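Local coordinates for protein Non-ribosomal peptide synthetase (PDB 6VTJ) that probably carries a peptide on a phosphopantetheine-bearing carrier domain and releases it by nicotinamide-dependent reduction of the thioester in the adjoining reductase domain, at residues A[69-73]-A[74-78]; A[170-173]-A[174-178]; A[226-229]-A[230-233]; A[281-284]-A[285-288]; A[296-299]-A[300-303]. One frame throughout, in Å; residues are numbered along the deposited sequence.

Contact 1: residues A[69-73]-A[74-78]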
loop_
_atom_site.group_PDB
_atom_site.type_symbol
_atom_site.label_atom_id
_atom_site.label_comp_id
_atom_site.label_asym_id
_atom_site.label_seq_id
_atom_site.Cartn_x
_atom_site.Cartn_y
_atom_site.Cartn_z
ATOM N N PHE A 69 -11.234 11.675 9.278
ATOM C CA PHE A 69 -11.258 11.787 7.822
ATOM C C PHE A 69 -12.683 11.756 7.274
ATOM O O PHE A 69 -12.968 12.414 6.266
ATOM C CB PHE A 69 -10.415 10.674 7.197
ATOM C CG PHE A 69 -8.949 10.862 7.397
ATOM C CD1 PHE A 69 -8.204 11.604 6.492
ATOM C CD2 PHE A 69 -8.318 10.334 8.512
ATOM C CE1 PHE A 69 -6.848 11.798 6.680
ATOM C CE2 PHE A 69 -6.967 10.530 8.716
ATOM C CZ PHE A 69 -6.232 11.262 7.793
ATOM N N ARG A 70 -13.589 11.007 7.912
ATOM C CA ARG A 70 -14.964 10.957 7.416
ATOM C C ARG A 70 -15.806 12.128 7.915
ATOM O O ARG A 70 -16.757 12.533 7.236
ATOM C CB ARG A 70 -15.631 9.631 7.807
ATOM N N ASN A 71 -15.488 12.680 9.085
ATOM C CA ASN A 71 -16.242 13.786 9.682
ATOM C C ASN A 71 -15.246 14.887 10.028
ATOM O O ASN A 71 -14.642 14.865 11.101
ATOM C CB ASN A 71 -17.012 13.335 10.926
ATOM C CG ASN A 71 -17.617 11.948 10.774
ATOM O OD1 ASN A 71 -17.110 10.965 11.322
ATOM N ND2 ASN A 71 -18.700 11.864 10.017
ATOM N N LYS A 72 -15.090 15.861 9.138
ATOM C CA LYS A 72 -13.942 16.757 9.205
ATOM C C LYS A 72 -14.160 17.982 10.086
ATOM O O LYS A 72 -13.185 18.673 10.395
ATOM C CB LYS A 72 -13.549 17.206 7.790
ATOM C CG LYS A 72 -13.260 16.036 6.838
ATOM C CD LYS A 72 -13.254 16.475 5.380
ATOM C CE LYS A 72 -13.089 15.263 4.463
ATOM N NZ LYS A 72 -12.911 15.659 3.033
ATOM N N THR A 73 -15.396 18.273 10.494
ATOM C CA THR A 73 -15.712 19.452 11.297
ATOM C C THR A 73 -16.172 19.062 12.700
ATOM O O THR A 73 -16.655 17.942 12.915
ATOM C CB THR A 73 -16.809 20.285 10.622
ATOM O OG1 THR A 73 -18.016 19.513 10.547
ATOM C CG2 THR A 73 -16.377 20.730 9.218
ATOM N N PRO A 74 -16.041 19.964 13.685
ATOM C CA PRO A 74 -16.558 19.648 15.028
ATOM C C PRO A 74 -18.053 19.361 15.041
ATOM O O PRO A 74 -18.511 18.536 15.841
ATOM C CB PRO A 74 -16.216 20.905 15.841
ATOM C CG PRO A 74 -15.154 21.609 15.067
ATOM C CD PRO A 74 -15.453 21.315 13.633
ATOM N N ARG A 75 -18.823 20.022 14.173
ATOM C CA ARG A 75 -20.252 19.747 14.053
ATOM C C ARG A 75 -20.491 18.283 13.689
ATOM O O ARG A 75 -21.207 17.559 14.395
ATOM C CB ARG A 75 -20.840 20.723 13.020
ATOM C CG ARG A 75 -22.279 20.549 12.522
ATOM C CD ARG A 75 -23.406 20.810 13.542
ATOM N NE ARG A 75 -23.312 22.031 14.354
ATOM C CZ ARG A 75 -23.744 23.240 13.995
ATOM N NH1 ARG A 75 -24.285 23.440 12.800
ATOM N NH2 ARG A 75 -23.622 24.261 14.843
ATOM N N ALA A 76 -19.854 17.820 12.610
ATOM C CA ALA A 76 -19.983 16.422 12.201
ATOM C C ALA A 76 -19.425 15.471 13.258
ATOM O O ALA A 76 -20.035 14.434 13.563
ATOM C CB ALA A 76 -19.277 16.212 10.864
ATOM N N LEU A 77 -18.275 15.815 13.843
ATOM C CA LEU A 77 -17.682 14.959 14.868
ATOM C C LEU A 77 -18.599 14.816 16.074
ATOM O O LEU A 77 -18.647 13.757 16.708
ATOM C CB LEU A 77 -16.330 15.518 15.297
ATOM C CG LEU A 77 -15.098 14.867 14.678
ATOM C CD1 LEU A 77 -13.855 15.663 15.064
ATOM C CD2 LEU A 77 -14.974 13.408 15.120
ATOM N N ALA A 78 -19.340 15.874 16.407
ATOM C CA ALA A 78 -20.254 15.814 17.539
ATOM C C ALA A 78 -21.490 14.992 17.199
ATOM O O ALA A 78 -21.962 14.201 18.026
ATOM C CB ALA A 78 -20.646 17.228 17.969
#

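Contact 2: residues A[170-173]-A[174-178]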
loop_
_atom_site.group_PDB
_atom_site.type_symbol
_atom_site.label_atom_id
_atom_site.label_comp_id
_atom_site.label_asym_id
_atom_site.label_seq_id
_atom_site.Cartn_x
_atom_site.Cartn_y
_atom_site.Cartn_z
ATOM N N LEU A 170 16.312 10.816 -11.224
ATOM C CA LEU A 170 16.442 9.361 -11.236
ATOM C C LEU A 170 17.851 8.929 -10.847
ATOM O O LEU A 170 18.019 7.971 -10.082
ATOM C CB LEU A 170 16.071 8.787 -12.600
ATOM C CG LEU A 170 16.134 7.255 -12.645
ATOM C CD1 LEU A 170 14.949 6.647 -11.894
ATOM C CD2 LEU A 170 16.181 6.754 -14.066
ATOM N N ILE A 171 18.879 9.633 -11.340
ATOM C CA ILE A 171 20.250 9.272 -10.981
ATOM C C ILE A 171 20.476 9.426 -9.480
ATOM O O ILE A 171 21.139 8.593 -8.839
ATOM C CB ILE A 171 21.250 10.117 -11.787
ATOM C CG1 ILE A 171 21.302 9.617 -13.229
ATOM C CG2 ILE A 171 22.621 10.044 -11.148
ATOM C CD1 ILE A 171 22.218 10.412 -14.126
ATOM N N ASP A 172 19.907 10.476 -8.892
ATOM C CA ASP A 172 20.092 10.705 -7.464
ATOM C C ASP A 172 19.415 9.624 -6.635
ATOM O O ASP A 172 19.978 9.154 -5.642
ATOM C CB ASP A 172 19.549 12.078 -7.069
ATOM C CG ASP A 172 19.794 12.383 -5.614
ATOM O OD1 ASP A 172 20.972 12.356 -5.196
ATOM O OD2 ASP A 172 18.817 12.597 -4.872
ATOM N N VAL A 173 18.202 9.226 -7.021
ATOM C CA VAL A 173 17.517 8.151 -6.304
ATOM C C VAL A 173 18.282 6.837 -6.446
ATOM O O VAL A 173 18.438 6.073 -5.475
ATOM C CB VAL A 173 16.072 8.022 -6.817
ATOM C CG1 VAL A 173 15.352 6.857 -6.122
ATOM C CG2 VAL A 173 15.337 9.336 -6.649
ATOM N N MET A 174 18.778 6.556 -7.658
ATOM C CA MET A 174 19.554 5.341 -7.889
ATOM C C MET A 174 20.754 5.278 -6.957
ATOM O O MET A 174 21.025 4.239 -6.341
ATOM C CB MET A 174 20.012 5.274 -9.346
ATOM C CG MET A 174 18.942 4.829 -10.328
ATOM S SD MET A 174 19.505 5.107 -12.017
ATOM C CE MET A 174 20.719 3.781 -12.099
ATOM N N ASN A 175 21.488 6.392 -6.841
ATOM C CA ASN A 175 22.638 6.408 -5.938
ATOM C C ASN A 175 22.211 6.365 -4.473
ATOM O O ASN A 175 22.939 5.831 -3.631
ATOM C CB ASN A 175 23.494 7.641 -6.206
ATOM C CG ASN A 175 24.286 7.524 -7.490
ATOM O OD1 ASN A 175 24.737 6.437 -7.869
ATOM N ND2 ASN A 175 24.462 8.648 -8.169
ATOM N N ASP A 176 21.047 6.930 -4.155
ATOM C CA ASP A 176 20.492 6.812 -2.809
ATOM C C ASP A 176 20.325 5.358 -2.383
ATOM O O ASP A 176 20.603 5.006 -1.228
ATOM C CB ASP A 176 19.142 7.521 -2.752
ATOM C CG ASP A 176 19.177 8.748 -1.908
ATOM O OD1 ASP A 176 20.203 8.933 -1.223
ATOM O OD2 ASP A 176 18.191 9.527 -1.934
ATOM N N TYR A 177 19.839 4.505 -3.290
ATOM C CA TYR A 177 19.454 3.145 -2.915
ATOM C C TYR A 177 20.504 2.081 -3.213
ATOM O O TYR A 177 20.441 0.993 -2.632
ATOM C CB TYR A 177 18.156 2.750 -3.634
ATOM C CG TYR A 177 16.892 3.246 -2.960
ATOM C CD1 TYR A 177 16.397 2.614 -1.827
ATOM C CD2 TYR A 177 16.187 4.340 -3.464
ATOM C CE1 TYR A 177 15.235 3.061 -1.201
ATOM C CE2 TYR A 177 15.025 4.789 -2.852
ATOM C CZ TYR A 177 14.555 4.140 -1.717
ATOM O OH TYR A 177 13.403 4.567 -1.091
ATOM N N PHE A 178 21.437 2.326 -4.125
ATOM C CA PHE A 178 22.297 1.258 -4.610
ATOM C C PHE A 178 23.737 1.466 -4.174
ATOM O O PHE A 178 24.244 2.596 -4.155
ATOM C CB PHE A 178 22.289 1.141 -6.134
ATOM C CG PHE A 178 20.937 0.980 -6.743
ATOM C CD1 PHE A 178 19.841 0.589 -5.981
ATOM C CD2 PHE A 178 20.769 1.200 -8.110
ATOM C CE1 PHE A 178 18.602 0.438 -6.551
ATOM C CE2 PHE A 178 19.523 1.047 -8.699
ATOM C CZ PHE A 178 18.432 0.671 -7.902
#

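Contact 3: residues A[226-229]-A[230-233]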
loop_
_atom_site.group_PDB
_atom_site.type_symbol
_atom_site.label_atom_id
_atom_site.label_comp_id
_atom_site.label_asym_id
_atom_site.label_seq_id
_atom_site.Cartn_x
_atom_site.Cartn_y
_atom_site.Cartn_z
ATOM N N ALA A 226 -7.650 13.080 3.004
ATOM C CA ALA A 226 -8.778 13.994 3.103
ATOM C C ALA A 226 -9.364 14.398 1.758
ATOM O O ALA A 226 -10.444 14.995 1.739
ATOM C CB ALA A 226 -8.371 15.261 3.873
ATOM N N ASP A 227 -8.691 14.126 0.641
ATOM C CA ASP A 227 -9.281 14.469 -0.652
ATOM C C ASP A 227 -9.186 13.324 -1.655
ATOM O O ASP A 227 -8.902 12.183 -1.281
ATOM C CB ASP A 227 -8.637 15.728 -1.233
ATOM C CG ASP A 227 -7.129 15.688 -1.206
ATOM O OD1 ASP A 227 -6.539 14.624 -1.508
ATOM O OD2 ASP A 227 -6.531 16.744 -0.910
ATOM N N ASP A 228 -9.410 13.612 -2.934
ATOM C CA ASP A 228 -9.566 12.558 -3.927
ATOM C C ASP A 228 -8.386 12.449 -4.884
ATOM O O ASP A 228 -8.509 11.823 -5.942
ATOM C CB ASP A 228 -10.874 12.756 -4.694
ATOM C CG ASP A 228 -12.074 12.314 -3.881
ATOM O OD1 ASP A 228 -11.861 11.922 -2.711
ATOM O OD2 ASP A 228 -13.212 12.336 -4.402
ATOM N N TYR A 229 -7.242 13.034 -4.541
ATOM C CA TYR A 229 -6.078 12.894 -5.403
ATOM C C TYR A 229 -5.637 11.435 -5.494
ATOM O O TYR A 229 -5.123 10.998 -6.540
ATOM C CB TYR A 229 -4.949 13.783 -4.885
ATOM C CG TYR A 229 -3.717 13.795 -5.756
ATOM C CD1 TYR A 229 -3.752 14.333 -7.038
ATOM C CD2 TYR A 229 -2.512 13.275 -5.293
ATOM C CE1 TYR A 229 -2.620 14.348 -7.847
ATOM C CE2 TYR A 229 -1.364 13.285 -6.088
ATOM C CZ TYR A 229 -1.419 13.820 -7.367
ATOM O OH TYR A 229 -0.271 13.825 -8.157
ATOM N N ILE A 230 -5.857 10.669 -4.418
ATOM C CA ILE A 230 -5.504 9.254 -4.406
ATOM C C ILE A 230 -6.170 8.532 -5.567
ATOM O O ILE A 230 -5.581 7.628 -6.171
ATOM C CB ILE A 230 -5.866 8.613 -3.052
ATOM C CG1 ILE A 230 -5.439 7.132 -3.041
ATOM C CG2 ILE A 230 -7.347 8.760 -2.755
ATOM C CD1 ILE A 230 -5.349 6.493 -1.646
ATOM N N PHE A 231 -7.398 8.932 -5.911
ATOM C CA PHE A 231 -8.080 8.330 -7.050
ATOM C C PHE A 231 -7.497 8.812 -8.374
ATOM O O PHE A 231 -7.590 8.101 -9.385
ATOM C CB PHE A 231 -9.580 8.636 -6.998
ATOM C CG PHE A 231 -10.303 7.968 -5.855
ATOM C CD1 PHE A 231 -10.572 6.607 -5.879
ATOM C CD2 PHE A 231 -10.742 8.711 -4.776
ATOM C CE1 PHE A 231 -11.255 5.995 -4.820
ATOM C CE2 PHE A 231 -11.415 8.114 -3.729
ATOM C CZ PHE A 231 -11.673 6.755 -3.749
ATOM N N ARG A 232 -6.916 10.015 -8.404
ATOM C CA ARG A 232 -6.294 10.474 -9.642
ATOM C C ARG A 232 -5.050 9.654 -9.954
ATOM O O ARG A 232 -4.827 9.266 -11.107
ATOM C CB ARG A 232 -5.918 11.959 -9.552
ATOM C CG ARG A 232 -7.080 12.926 -9.510
ATOM C CD ARG A 232 -7.483 13.343 -10.899
ATOM N NE ARG A 232 -6.466 14.172 -11.540
ATOM C CZ ARG A 232 -5.902 13.882 -12.712
ATOM N NH1 ARG A 232 -6.247 12.771 -13.369
ATOM N NH2 ARG A 232 -4.985 14.702 -13.225
ATOM N N VAL A 233 -4.213 9.414 -8.945
ATOM C CA VAL A 233 -2.989 8.649 -9.176
ATOM C C VAL A 233 -3.312 7.171 -9.358
ATOM O O VAL A 233 -2.844 6.528 -10.303
ATOM C CB VAL A 233 -1.982 8.855 -8.031
ATOM C CG1 VAL A 233 -0.754 7.963 -8.233
ATOM C CG2 VAL A 233 -1.567 10.312 -7.924
HETATM O O HOH W 1 -5.666 11.910 -1.634
#

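Contact 4: residues A[281-284]-A[285-288]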
loop_
_atom_site.group_PDB
_atom_site.type_symbol
_atom_site.label_atom_id
_atom_site.label_comp_id
_atom_site.label_asym_id
_atom_site.label_seq_id
_atom_site.Cartn_x
_atom_site.Cartn_y
_atom_site.Cartn_z
ATOM N N THR A 281 -10.298 -14.400 -7.669
ATOM C CA THR A 281 -11.318 -13.606 -7.004
ATOM C C THR A 281 -11.099 -12.120 -7.272
ATOM O O THR A 281 -9.989 -11.605 -7.093
ATOM C CB THR A 281 -11.296 -13.866 -5.491
ATOM O OG1 THR A 281 -11.334 -15.278 -5.230
ATOM C CG2 THR A 281 -12.480 -13.194 -4.827
ATOM N N LEU A 282 -12.162 -11.422 -7.676
ATOM C CA LEU A 282 -12.119 -9.965 -7.666
ATOM C C LEU A 282 -13.184 -9.430 -6.723
ATOM O O LEU A 282 -12.870 -9.034 -5.601
ATOM C CB LEU A 282 -12.297 -9.378 -9.069
ATOM C CG LEU A 282 -12.383 -7.851 -9.212
ATOM C CD1 LEU A 282 -11.183 -7.157 -8.675
ATOM C CD2 LEU A 282 -12.541 -7.501 -10.662
ATOM N N TYR A 283 -14.444 -9.431 -7.152
ATOM C CA TYR A 283 -15.520 -8.783 -6.418
ATOM C C TYR A 283 -16.464 -9.803 -5.800
ATOM O O TYR A 283 -16.991 -10.671 -6.501
ATOM C CB TYR A 283 -16.312 -7.861 -7.335
ATOM C CG TYR A 283 -17.363 -7.082 -6.592
ATOM C CD1 TYR A 283 -17.001 -6.222 -5.577
ATOM C CD2 TYR A 283 -18.718 -7.219 -6.894
ATOM C CE1 TYR A 283 -17.939 -5.489 -4.884
ATOM C CE2 TYR A 283 -19.688 -6.478 -6.201
ATOM C CZ TYR A 283 -19.283 -5.612 -5.195
ATOM O OH TYR A 283 -20.193 -4.863 -4.469
ATOM N N TYR A 284 -16.718 -9.658 -4.498
ATOM C CA TYR A 284 -17.731 -10.454 -3.812
ATOM C C TYR A 284 -18.432 -9.628 -2.722
ATOM O O TYR A 284 -18.795 -10.167 -1.671
ATOM C CB TYR A 284 -17.105 -11.736 -3.228
ATOM C CG TYR A 284 -15.937 -11.475 -2.300
ATOM C CD1 TYR A 284 -14.677 -11.144 -2.804
ATOM C CD2 TYR A 284 -16.094 -11.538 -0.917
ATOM C CE1 TYR A 284 -13.607 -10.887 -1.949
ATOM C CE2 TYR A 284 -15.042 -11.298 -0.071
ATOM C CZ TYR A 284 -13.800 -10.970 -0.585
ATOM O OH TYR A 284 -12.753 -10.711 0.274
ATOM N N GLU A 285 -18.596 -8.322 -2.949
ATOM C CA GLU A 285 -19.179 -7.392 -1.972
ATOM C C GLU A 285 -18.432 -7.408 -0.638
ATOM O O GLU A 285 -19.032 -7.424 0.443
ATOM C CB GLU A 285 -20.673 -7.662 -1.772
ATOM C CG GLU A 285 -21.499 -6.854 -2.747
ATOM C CD GLU A 285 -22.980 -7.156 -2.706
ATOM O OE1 GLU A 285 -23.602 -6.927 -1.644
ATOM O OE2 GLU A 285 -23.511 -7.622 -3.748
ATOM N N GLN A 286 -17.105 -7.388 -0.725
ATOM C CA GLN A 286 -16.252 -7.181 0.432
ATOM C C GLN A 286 -16.276 -5.708 0.829
ATOM O O GLN A 286 -16.748 -4.840 0.086
ATOM C CB GLN A 286 -14.815 -7.637 0.138
ATOM C CG GLN A 286 -14.089 -6.827 -0.954
ATOM C CD GLN A 286 -14.236 -7.422 -2.375
ATOM O OE1 GLN A 286 -15.329 -7.790 -2.790
ATOM N NE2 GLN A 286 -13.121 -7.511 -3.112
ATOM N N ASP A 287 -15.755 -5.429 2.016
ATOM C CA ASP A 287 -15.695 -4.060 2.539
ATOM C C ASP A 287 -14.684 -3.245 1.736
ATOM O O ASP A 287 -13.478 -3.499 1.791
ATOM C CB ASP A 287 -15.340 -4.105 4.024
ATOM C CG ASP A 287 -15.138 -2.732 4.643
ATOM O OD1 ASP A 287 -15.657 -1.722 4.126
ATOM O OD2 ASP A 287 -14.442 -2.671 5.677
ATOM N N LEU A 288 -15.172 -2.266 0.984
ATOM C CA LEU A 288 -14.339 -1.399 0.163
ATOM C C LEU A 288 -14.500 0.059 0.567
ATOM O O LEU A 288 -14.456 0.954 -0.275
ATOM C CB LEU A 288 -14.665 -1.589 -1.319
ATOM C CG LEU A 288 -14.233 -2.948 -1.879
ATOM C CD1 LEU A 288 -14.846 -3.222 -3.255
ATOM C CD2 LEU A 288 -12.729 -3.011 -1.941
HETATM O O HOH W 2 -19.159 -3.653 -1.576
#

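Contact 5: residues A[296-299]-A[300-303]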
loop_
_atom_site.group_PDB
_atom_site.type_symbol
_atom_site.label_atom_id
_atom_site.label_comp_id
_atom_site.label_asym_id
_atom_site.label_seq_id
_atom_site.Cartn_x
_atom_site.Cartn_y
_atom_site.Cartn_z
ATOM N N LYS A 296 -7.460 0.925 -5.431
ATOM C CA LYS A 296 -6.747 -0.195 -6.045
ATOM C C LYS A 296 -7.730 -1.192 -6.666
ATOM O O LYS A 296 -7.472 -1.750 -7.744
ATOM C CB LYS A 296 -5.854 -0.878 -5.012
ATOM C CG LYS A 296 -4.733 -0.004 -4.464
ATOM C CD LYS A 296 -3.802 0.508 -5.555
ATOM C CE LYS A 296 -2.953 -0.600 -6.143
ATOM N NZ LYS A 296 -1.867 -0.018 -6.958
ATOM N N PHE A 297 -8.865 -1.425 -6.000
ATOM C CA PHE A 297 -9.877 -2.313 -6.555
ATOM C C PHE A 297 -10.400 -1.788 -7.887
ATOM O O PHE A 297 -10.573 -2.558 -8.846
ATOM C CB PHE A 297 -11.027 -2.486 -5.558
ATOM C CG PHE A 297 -12.242 -3.150 -6.149
ATOM C CD1 PHE A 297 -13.251 -2.389 -6.755
ATOM C CD2 PHE A 297 -12.378 -4.531 -6.109
ATOM C CE1 PHE A 297 -14.366 -2.998 -7.322
ATOM C CE2 PHE A 297 -13.500 -5.149 -6.665
ATOM C CZ PHE A 297 -14.501 -4.373 -7.274
ATOM N N LEU A 298 -10.686 -0.483 -7.956
ATOM C CA LEU A 298 -11.189 0.102 -9.201
ATOM C C LEU A 298 -10.142 0.001 -10.301
ATOM O O LEU A 298 -10.467 -0.240 -11.472
ATOM C CB LEU A 298 -11.598 1.564 -8.967
ATOM C CG LEU A 298 -12.814 1.793 -8.049
ATOM C CD1 LEU A 298 -13.040 3.284 -7.765
ATOM C CD2 LEU A 298 -14.075 1.156 -8.650
ATOM N N ALA A 299 -8.869 0.155 -9.940
ATOM C CA ALA A 299 -7.814 -0.044 -10.921
ATOM C C ALA A 299 -7.781 -1.486 -11.436
ATOM O O ALA A 299 -7.657 -1.719 -12.646
ATOM C CB ALA A 299 -6.483 0.358 -10.304
ATOM N N GLU A 300 -7.898 -2.466 -10.533
ATOM C CA GLU A 300 -7.915 -3.867 -10.947
ATOM C C GLU A 300 -9.052 -4.120 -11.918
ATOM O O GLU A 300 -8.882 -4.808 -12.930
ATOM C CB GLU A 300 -8.045 -4.790 -9.729
ATOM C CG GLU A 300 -6.732 -5.034 -8.960
ATOM C CD GLU A 300 -6.780 -6.236 -8.016
ATOM O OE1 GLU A 300 -7.652 -7.110 -8.192
ATOM O OE2 GLU A 300 -5.922 -6.324 -7.107
ATOM N N ARG A 301 -10.236 -3.599 -11.601
ATOM C CA ARG A 301 -11.386 -3.795 -12.482
ATOM C C ARG A 301 -11.161 -3.157 -13.849
ATOM O O ARG A 301 -11.545 -3.730 -14.872
ATOM C CB ARG A 301 -12.645 -3.230 -11.838
ATOM C CG ARG A 301 -13.928 -3.597 -12.565
ATOM C CD ARG A 301 -15.128 -3.065 -11.794
ATOM N NE ARG A 301 -15.280 -1.629 -11.973
ATOM C CZ ARG A 301 -16.270 -0.907 -11.459
ATOM N NH1 ARG A 301 -17.206 -1.478 -10.705
ATOM N NH2 ARG A 301 -16.317 0.398 -11.698
ATOM N N ALA A 302 -10.538 -1.976 -13.896
ATOM C CA ALA A 302 -10.218 -1.385 -15.196
ATOM C C ALA A 302 -9.253 -2.267 -15.989
ATOM O O ALA A 302 -9.403 -2.443 -17.219
ATOM C CB ALA A 302 -9.637 0.013 -15.008
ATOM N N VAL A 303 -8.251 -2.826 -15.304
ATOM C CA VAL A 303 -7.254 -3.641 -15.988
ATOM C C VAL A 303 -7.913 -4.884 -16.579
ATOM O O VAL A 303 -7.727 -5.214 -17.760
ATOM C CB VAL A 303 -6.111 -4.000 -15.023
ATOM C CG1 VAL A 303 -5.217 -5.059 -15.644
ATOM C CG2 VAL A 303 -5.305 -2.758 -14.634
HETATM O O HOH W 3 -13.240 0.159 -12.615
#

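Contact 1: residues A[69-73]-A[74-78]
T73 O receives the backbone N-H of L77 at 2.8 Å, with the hydrogen aimed almost straight at the oxygen (166°). The same residue uses its side chain as the N-cap of helix 74-82: T73 OG1 accepts from A76 N at 3.2 Å, taking up an amide that the start of a helix cannot pair with a preceding turn. The hydroxyl reaches it because chi1 of 63° sets OG1 between the backbone N and the carbonyl carbon, turned to the helix end, while CG2 lies anti to that carbon. Threonine suits the site, being short enough to bend back on its own helix. P74 suits the next position, since proline has no N-H to satisfy, none is needed in the first turn of a helix, and its ring already fixes a helical phi. Beyond the cap, the methyl A76 CB rests 3.7 Å from N71 CB, alanine being compact enough for this close approach, and the branch point L77 CG lies 3.6 Å from N71 O. The turn thus links helix 65-70 to helix 74-82 in the carrier domain; P74 packs on I20, C21 and F24 of helix 15-28, and R75 forms a salt bridge with E17 of that helix.

Contact 2: residues A[170-173]-A[174-178]
M174 begins the second half of this helical run by crossing L170 one turn back: its sulfur SD lies 4.0 Å from L170 CG, and its N-H bonds to L170 O at 2.9 Å. A flexible thioether fits such a buried seam because the chain, bent only at its last torsion, can follow the leucine and reach I190 of the adjacent strand. N175 comes next, side by side with I171 and pointing the same way; ND2 stands 3.8 Å from the methyl CG2 of I171, a polar group beside an apolar branch on the outer flank. D176 follows D172, and their OD2 atoms are 4.3 Å apart, like charges that probably repel mildly but can be tolerated at an exposed surface. Y177 closes the row. Its ring carries the edge carbon CD2 to 3.8 Å from V173 CG1, which lies in the ring plane, and V173 brings that methyl there by holding CG1 anti to its backbone N (chi1 178°). The hydroxyl of Y177 is hydrogen-bonded to K332 N, which anchors the far end of the ring. With an alanine at Y177, V173 CG1 would probably lose its aromatic neighbour and K332 N its hydroxyl partner. F178 then leaves the helix, laying one ring face over M174 CA. Helix 166-177 joins strand 154-158 to strand 190-194, with V173, M174 and Y177 on I140 of helix 137-149: a beta-alpha-beta crossover of the Rossmann-like reductase fold.

Contact 3: residues A[226-229]-A[230-233]
Y229 and V233, one turn apart, make the clearest side-chain contact here, a CH-pi interaction. The methyl V233 CG2 sits over one face of the tyrosine ring, 3.9 Å from its centroid and closest to CE2 at 3.5 Å. The ring is brought there by CG lying anti to the backbone N (chi1 -176°), and a beta-branched valine offers a methyl to cover it. A second aromatic contact is of the edge kind: D228 OD1 lies in the plane of the F231 ring, 4.0 Å from CE2, with the carboxylate turned 83° to the ring, consistent with an oxygen near the slightly positive C-H rim; OD1 also makes a long, weak ion pair with K291. Backbone bonding is mostly loose. V233 N to Y229 O is sound at 3.0 Å, whereas R232 N bonds Y229 O weakly and D228 O receives only weak bonds from F231 N and R232 N. Water completes the set: D227 OD1 accepts a hydrogen from it at 2.9 Å, and the same water accepts the N-H of I230 at 3.1 Å. D227 OD1 also takes a weak bond from Y229 N. Residues 230-233 lie in the first turns of helix 229-246, with I230 packed on Y292 and S295 of helix 291-308, F231 on K291 and S295, and R232 NH2 bonded to T198 O.

Contact 4: residues A[281-284]-A[285-288]
Q286 folds its amide back over Y284 because chi1 of 65° places CG between the backbone N and the carbonyl carbon and a chi2 of -92° bends the chain; Y284 takes the same first-torsion position, so ring and amide meet. The two planes lie 23° apart, stacked, with OE1 3.4 Å above one face near the rim, and Q286 CB adds a CH-pi contact 3.9 Å from the Y284 ring centroid. Both ends of the amide are used. OE1 accepts Y284 N at 2.9 Å in a nearly straight bond, and NE2 gives L282 O a hydrogen at 2.9 Å, in the plane of both groups; NE2 also bonds V261 O. Glutamine is apt, since one side chain serves a backbone donor and acceptors. Nearby, E285 N lies 3.4 Å above the centre of the Y283 ring, and L288 CD1 meets that ring's edge. A leucine in place of Q286 would probably leave Y284 N, L282 O and V261 O without the amide that pairs with them in a buried loop. With the Y284 hydroxyl held by S264 O, the Q286 amide ties together the backbone of the loop between strand 252-258 and helix 291-308 of the Rossmann-like reductase fold.

Contact 5: residues A[296-299]-A[300-303]
This is a local, turn-to-turn contact within helix 291-308, which connects the parallel strands 252-258 and 313-322 and is thus the helix of a beta-alpha-beta unit in the Rossmann-like reductase fold. K296 falls at the lysine of a Tyr-X-X-X-Lys sequence, consistent with the signature of short-chain dehydrogenases. The helix is regular: K296 O takes E300 N at 2.9 Å, F297 O takes R301 N at 3.0 Å and A299 O takes V303 N at 2.9 Å. Residue choice follows the surroundings. A299 and V303 are small or compact where the helix lies against V238 of helix 229-246 and Q255 of strand 252-258; A302, on L242, repeats the economy. Two of the long polar chains, K296 and E300, reach defined partners, K296 NZ bonding I256 O and E300 forming a salt bridge with R317 and a bond to S257 OG. Elsewhere on the helix L298, buried against V235 of helix 229-246, and R301 lie side by side, pointing the same way. L298 CD2 sits 3.9 Å above one face of the guanidinium, toward its rim, so the leucine covers a flat group whose NH1 is bonded to Y103 OH and I97 O; Y101 adds a cation-pi partner. R301 starts anti to its own amide nitrogen (chi1 -170°), runs extended and bends at chi3, 76°, which turns one face of the guanidinium to L298 CD2. That bend also leaves NE facing the backbone: a water accepts from R301 NE at 2.8 Å and donates to L298 O at 3.0 Å, the carbonyl that already receives A302 N.

How the contacts relate
Contact 1 belongs to the carrier domain and contacts 2 to 5 to the reductase. The domains meet between contacts 1 and 3, where K72 NZ lies 2.9 Å from A226 O, a probable hydrogen bond, and F69 CD1 packs 3.8 Å from A226 N. Phosphopantetheine lies near this junction: the side chain of I230 in contact 3 is about 8 Å from it, K296 in contact 5 about 10 Å and Y177 in contact 2 about 13 Å. Contacts 4 and 5 form a continuous buried patch, Y283 CD1 touching F297 CZ at 3.5 Å. Contact 2 stands apart, its centre about 42 Å from that of contact 1.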